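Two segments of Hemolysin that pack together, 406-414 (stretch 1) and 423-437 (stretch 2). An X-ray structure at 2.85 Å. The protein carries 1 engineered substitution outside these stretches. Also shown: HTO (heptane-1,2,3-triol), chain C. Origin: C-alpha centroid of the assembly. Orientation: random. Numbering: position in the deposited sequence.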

# COMPACT_ATOMS: atom_id res chain seq x y z
N LYS A 406 3.21 25.63 -48.67
CA LYS A 406 3.12 24.18 -48.57
C LYS A 406 3.17 23.74 -47.12
O LYS A 406 4.12 24.07 -46.40
CB LYS A 406 4.27 23.51 -49.34
CG LYS A 406 3.94 23.12 -50.77
CD LYS A 406 5.17 22.55 -51.46
CE LYS A 406 4.80 21.86 -52.77
NZ LYS A 406 4.03 20.60 -52.53
N TYR A 407 2.15 23.01 -46.68
CA TYR A 407 2.15 22.46 -45.33
C TYR A 407 2.57 20.99 -45.33
O TYR A 407 2.36 20.28 -46.31
CB TYR A 407 0.78 22.62 -44.67
CG TYR A 407 0.63 23.88 -43.86
CD1 TYR A 407 0.45 25.12 -44.47
CD2 TYR A 407 0.68 23.85 -42.47
CE1 TYR A 407 0.32 26.28 -43.73
CE2 TYR A 407 0.55 25.00 -41.72
CZ TYR A 407 0.37 26.21 -42.35
OH TYR A 407 0.24 27.36 -41.60
N ASN A 408 3.18 20.55 -44.23
CA ASN A 408 3.65 19.17 -44.13
C ASN A 408 3.97 18.77 -42.69
O ASN A 408 5.09 18.94 -42.22
CB ASN A 408 4.88 18.96 -45.01
CG ASN A 408 5.23 17.50 -45.19
OD1 ASN A 408 4.45 16.61 -44.82
ND2 ASN A 408 6.40 17.23 -45.76
N ILE A 409 2.97 18.24 -41.99
CA ILE A 409 3.13 17.84 -40.60
C ILE A 409 2.88 16.34 -40.41
O ILE A 409 1.92 15.78 -40.96
CB ILE A 409 2.23 18.65 -39.65
CG1 ILE A 409 0.76 18.37 -39.94
CG2 ILE A 409 2.52 20.14 -39.79
CD1 ILE A 409 -0.19 19.21 -39.11
N THR A 410 3.74 15.70 -39.62
CA THR A 410 3.69 14.25 -39.46
C THR A 410 3.94 13.80 -38.02
O THR A 410 4.41 14.57 -37.19
CB THR A 410 4.72 13.56 -40.39
OG1 THR A 410 4.53 12.14 -40.34
CG2 THR A 410 6.13 13.89 -39.95
N TRP A 411 3.61 12.54 -37.75
CA TRP A 411 3.84 11.94 -36.44
C TRP A 411 3.56 10.44 -36.51
O TRP A 411 3.37 9.88 -37.59
CB TRP A 411 2.95 12.59 -35.38
CG TRP A 411 1.49 12.29 -35.54
CD1 TRP A 411 0.79 11.27 -34.95
CD2 TRP A 411 0.55 13.01 -36.34
NE1 TRP A 411 -0.52 11.32 -35.34
CE2 TRP A 411 -0.70 12.38 -36.19
CE3 TRP A 411 0.64 14.13 -37.17
CZ2 TRP A 411 -1.85 12.82 -36.84
CZ3 TRP A 411 -0.51 14.58 -37.81
CH2 TRP A 411 -1.73 13.92 -37.64
N GLU A 412 3.53 9.78 -35.35
CA GLU A 412 3.24 8.35 -35.30
C GLU A 412 2.35 8.00 -34.11
O GLU A 412 2.43 8.64 -33.06
CB GLU A 412 4.54 7.53 -35.26
CG GLU A 412 5.48 7.91 -34.12
CD GLU A 412 6.84 7.23 -34.25
OE1 GLU A 412 7.18 6.79 -35.37
OE2 GLU A 412 7.56 7.14 -33.23
N GLU A 413 1.50 6.99 -34.28
CA GLU A 413 0.54 6.62 -33.25
C GLU A 413 0.80 5.23 -32.66
O GLU A 413 1.16 4.30 -33.38
CB GLU A 413 -0.89 6.69 -33.81
CG GLU A 413 -1.29 8.07 -34.31
CD GLU A 413 -2.72 8.11 -34.83
OE1 GLU A 413 -3.39 7.06 -34.78
OE2 GLU A 413 -3.16 9.19 -35.27
N VAL A 414 0.61 5.11 -31.36
CA VAL A 414 0.84 3.86 -30.65
C VAL A 414 -0.31 2.87 -30.86
O VAL A 414 -1.47 3.20 -30.63
CB VAL A 414 1.01 4.08 -29.14
CG1 VAL A 414 1.41 2.78 -28.45
CG2 VAL A 414 2.05 5.16 -28.87
C1 HTO C . -8.49 29.26 -48.20
O1 HTO C . -7.66 30.36 -47.80
C2 HTO C . -7.85 28.53 -49.37
O2 HTO C . -6.49 28.97 -49.52
C3 HTO C . -7.86 27.02 -49.14
O3 HTO C . -7.27 26.36 -50.26
C4 HTO C . -9.29 26.51 -48.95
C5 HTO C . -9.29 25.09 -48.40
C6 HTO C . -9.34 25.10 -46.87
C7 HTO C . -8.74 23.83 -46.31
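Stretch 2 (423-437) VWEPKAWDKNGVNLT

Stretch 2 runs antiparallel to stretch 1. Its first part, 423-428, is a strand whose axis lies at 147° to that of strand 406-414 and approaches it to 4.4 Å. Residues 429-434 then form a type I turn (W429 to N432) that overlaps a type II turn (K431 to V434). The chain is extended again at 435-437. G433 has positive phi (74°), which suits glycine.

Backbone hydrogen bonds set the register. E425 and E413 form a reciprocal pair, with both N-to-O distances 2.8 Å. K427 and W411 form the next, again with both N-to-O distances 2.8 Å. W429 N donates to I409 O at 2.8 Å. The turns interrupt the ladder, and the N432 side chain fills the gap: its OD1 accepts from I409 N at 2.7 Å, and its ND2 donates to I409 O at 2.8 Å. Beyond it, G433 N binds Y407 O and Y407 N binds V434 O, both at 2.8 Å. A428 faces T410 in a non-hydrogen-bonded pair, CA to CA 4.1 Å; N435 faces K406 likewise, CA to CA 3.9 Å.

Two side chains of stretch 1 bond to backbone carbonyls. T410 OG1 donates to K427 O at 2.6 Å, and K406 NZ to G433 O at 3.0 Å.

K427 and W411 share one face of the sheet with E425 and E413. K427 CB lies over the W411 five-membered ring, 3.8 Å from its centroid. K427 NZ makes a long salt bridge across to E413 OE1 at 3.9 Å, and a shorter one within its own strand to E425 OE1 at 3.4 Å. On the other face, E412 CG packs over the W424 five-membered ring, 4.2 Å from its centroid.

Apolar contacts complete the fit. W429 CB meets I409 CG1 at 3.3 Å, W429 CZ3 meets Y407 CB at 3.5 Å, and L436 CD1 meets Y407 CD1 at 3.6 Å.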

# COMPACT_ATOMS: atom_id res chain seq x y z
N VAL A 423 3.20 -0.86 -31.07
CA VAL A 423 3.23 -0.81 -32.53
C VAL A 423 3.05 0.62 -33.03
O VAL A 423 1.93 1.06 -33.27
CB VAL A 423 2.15 -1.71 -33.16
CG1 VAL A 423 2.22 -1.65 -34.68
CG2 VAL A 423 2.29 -3.14 -32.66
N TRP A 424 4.16 1.34 -33.18
CA TRP A 424 4.11 2.71 -33.69
C TRP A 424 3.80 2.73 -35.19
O TRP A 424 4.54 2.18 -36.00
CB TRP A 424 5.41 3.46 -33.40
CG TRP A 424 5.35 4.29 -32.15
CD1 TRP A 424 4.26 4.95 -31.65
CD2 TRP A 424 6.43 4.57 -31.25
NE1 TRP A 424 4.60 5.62 -30.50
CE2 TRP A 424 5.92 5.40 -30.23
CE3 TRP A 424 7.78 4.20 -31.21
CZ2 TRP A 424 6.71 5.86 -29.18
CZ3 TRP A 424 8.56 4.66 -30.16
CH2 TRP A 424 8.03 5.48 -29.16
N GLU A 425 2.69 3.39 -35.53
CA GLU A 425 2.24 3.47 -36.92
C GLU A 425 2.41 4.89 -37.46
O GLU A 425 2.09 5.86 -36.78
CB GLU A 425 0.78 3.04 -37.02
CG GLU A 425 0.20 3.13 -38.43
CD GLU A 425 -1.27 2.78 -38.47
OE1 GLU A 425 -1.88 2.61 -37.38
OE2 GLU A 425 -1.83 2.68 -39.58
N PRO A 426 2.92 5.00 -38.70
CA PRO A 426 3.14 6.28 -39.37
C PRO A 426 1.84 7.04 -39.60
O PRO A 426 0.82 6.44 -39.93
CB PRO A 426 3.74 5.87 -40.72
CG PRO A 426 4.33 4.52 -40.49
CD PRO A 426 3.41 3.86 -39.50
N LYS A 427 1.88 8.36 -39.41
CA LYS A 427 0.73 9.22 -39.63
C LYS A 427 1.17 10.59 -40.13
O LYS A 427 2.19 11.11 -39.69
CB LYS A 427 -0.08 9.37 -38.34
CG LYS A 427 -1.02 8.21 -38.03
CD LYS A 427 -2.14 8.12 -39.06
CE LYS A 427 -3.22 7.15 -38.61
NZ LYS A 427 -2.69 5.78 -38.40
N ALA A 428 0.40 11.16 -41.05
CA ALA A 428 0.72 12.47 -41.60
C ALA A 428 -0.56 13.26 -41.86
O ALA A 428 -1.62 12.67 -42.06
CB ALA A 428 1.53 12.32 -42.88
N TRP A 429 -0.46 14.58 -41.86
CA TRP A 429 -1.64 15.41 -42.10
C TRP A 429 -2.26 15.12 -43.47
O TRP A 429 -1.56 15.03 -44.47
CB TRP A 429 -1.31 16.89 -41.97
CG TRP A 429 -2.51 17.78 -41.96
CD1 TRP A 429 -3.71 17.53 -41.36
CD2 TRP A 429 -2.63 19.08 -42.57
NE1 TRP A 429 -4.57 18.58 -41.56
CE2 TRP A 429 -3.93 19.54 -42.30
CE3 TRP A 429 -1.77 19.88 -43.31
CZ2 TRP A 429 -4.39 20.78 -42.75
CZ3 TRP A 429 -2.22 21.11 -43.76
CH2 TRP A 429 -3.52 21.55 -43.48
N ASP A 430 -3.58 14.97 -43.49
CA ASP A 430 -4.30 14.62 -44.71
C ASP A 430 -4.10 15.65 -45.82
O ASP A 430 -4.28 15.35 -47.00
CB ASP A 430 -5.79 14.42 -44.43
CG ASP A 430 -6.47 15.69 -43.94
OD1 ASP A 430 -5.76 16.63 -43.54
OD2 ASP A 430 -7.72 15.74 -43.96
N LYS A 431 -3.74 16.87 -45.44
CA LYS A 431 -3.51 17.94 -46.41
C LYS A 431 -2.02 18.19 -46.61
O LYS A 431 -1.62 19.19 -47.21
CB LYS A 431 -4.22 19.22 -45.97
CG LYS A 431 -5.72 19.05 -45.74
CD LYS A 431 -6.39 20.38 -45.44
CE LYS A 431 -7.84 20.18 -45.02
NZ LYS A 431 -7.95 19.40 -43.76
N ASN A 432 -1.20 17.27 -46.11
CA ASN A 432 0.24 17.36 -46.32
C ASN A 432 0.58 17.51 -47.79
O ASN A 432 -0.12 17.00 -48.66
CB ASN A 432 0.95 16.14 -45.73
CG ASN A 432 1.33 16.33 -44.28
OD1 ASN A 432 1.04 17.37 -43.69
ND2 ASN A 432 1.99 15.34 -43.70
N GLY A 433 1.67 18.22 -48.07
CA GLY A 433 2.06 18.51 -49.44
C GLY A 433 1.15 19.57 -50.04
O GLY A 433 1.47 20.15 -51.08
N VAL A 434 0.02 19.82 -49.39
CA VAL A 434 -0.92 20.81 -49.88
C VAL A 434 -0.40 22.23 -49.68
O VAL A 434 0.21 22.56 -48.65
CB VAL A 434 -2.32 20.66 -49.23
CG1 VAL A 434 -3.15 21.91 -49.45
CG2 VAL A 434 -3.03 19.44 -49.79
N ASN A 435 -0.63 23.07 -50.69
CA ASN A 435 -0.22 24.47 -50.65
C ASN A 435 -1.42 25.40 -50.56
O ASN A 435 -2.35 25.32 -51.36
CB ASN A 435 0.63 24.80 -51.89
CG ASN A 435 -0.02 24.35 -53.18
OD1 ASN A 435 -1.14 23.84 -53.19
ND2 ASN A 435 0.69 24.54 -54.29
N LEU A 436 -1.40 26.28 -49.57
CA LEU A 436 -2.53 27.16 -49.29
C LEU A 436 -2.24 28.59 -49.72
O LEU A 436 -1.12 29.08 -49.57
CB LEU A 436 -2.88 27.09 -47.80
CG LEU A 436 -2.94 25.66 -47.26
CD1 LEU A 436 -2.92 25.64 -45.74
CD2 LEU A 436 -4.17 24.94 -47.80
N THR A 437 -3.26 29.27 -50.23
CA THR A 437 -3.10 30.61 -50.78
C THR A 437 -3.40 31.69 -49.75
O THR A 437 -4.31 31.55 -48.94
CB THR A 437 -4.01 30.83 -52.00
OG1 THR A 437 -3.91 29.70 -52.88
CG2 THR A 437 -3.61 32.09 -52.75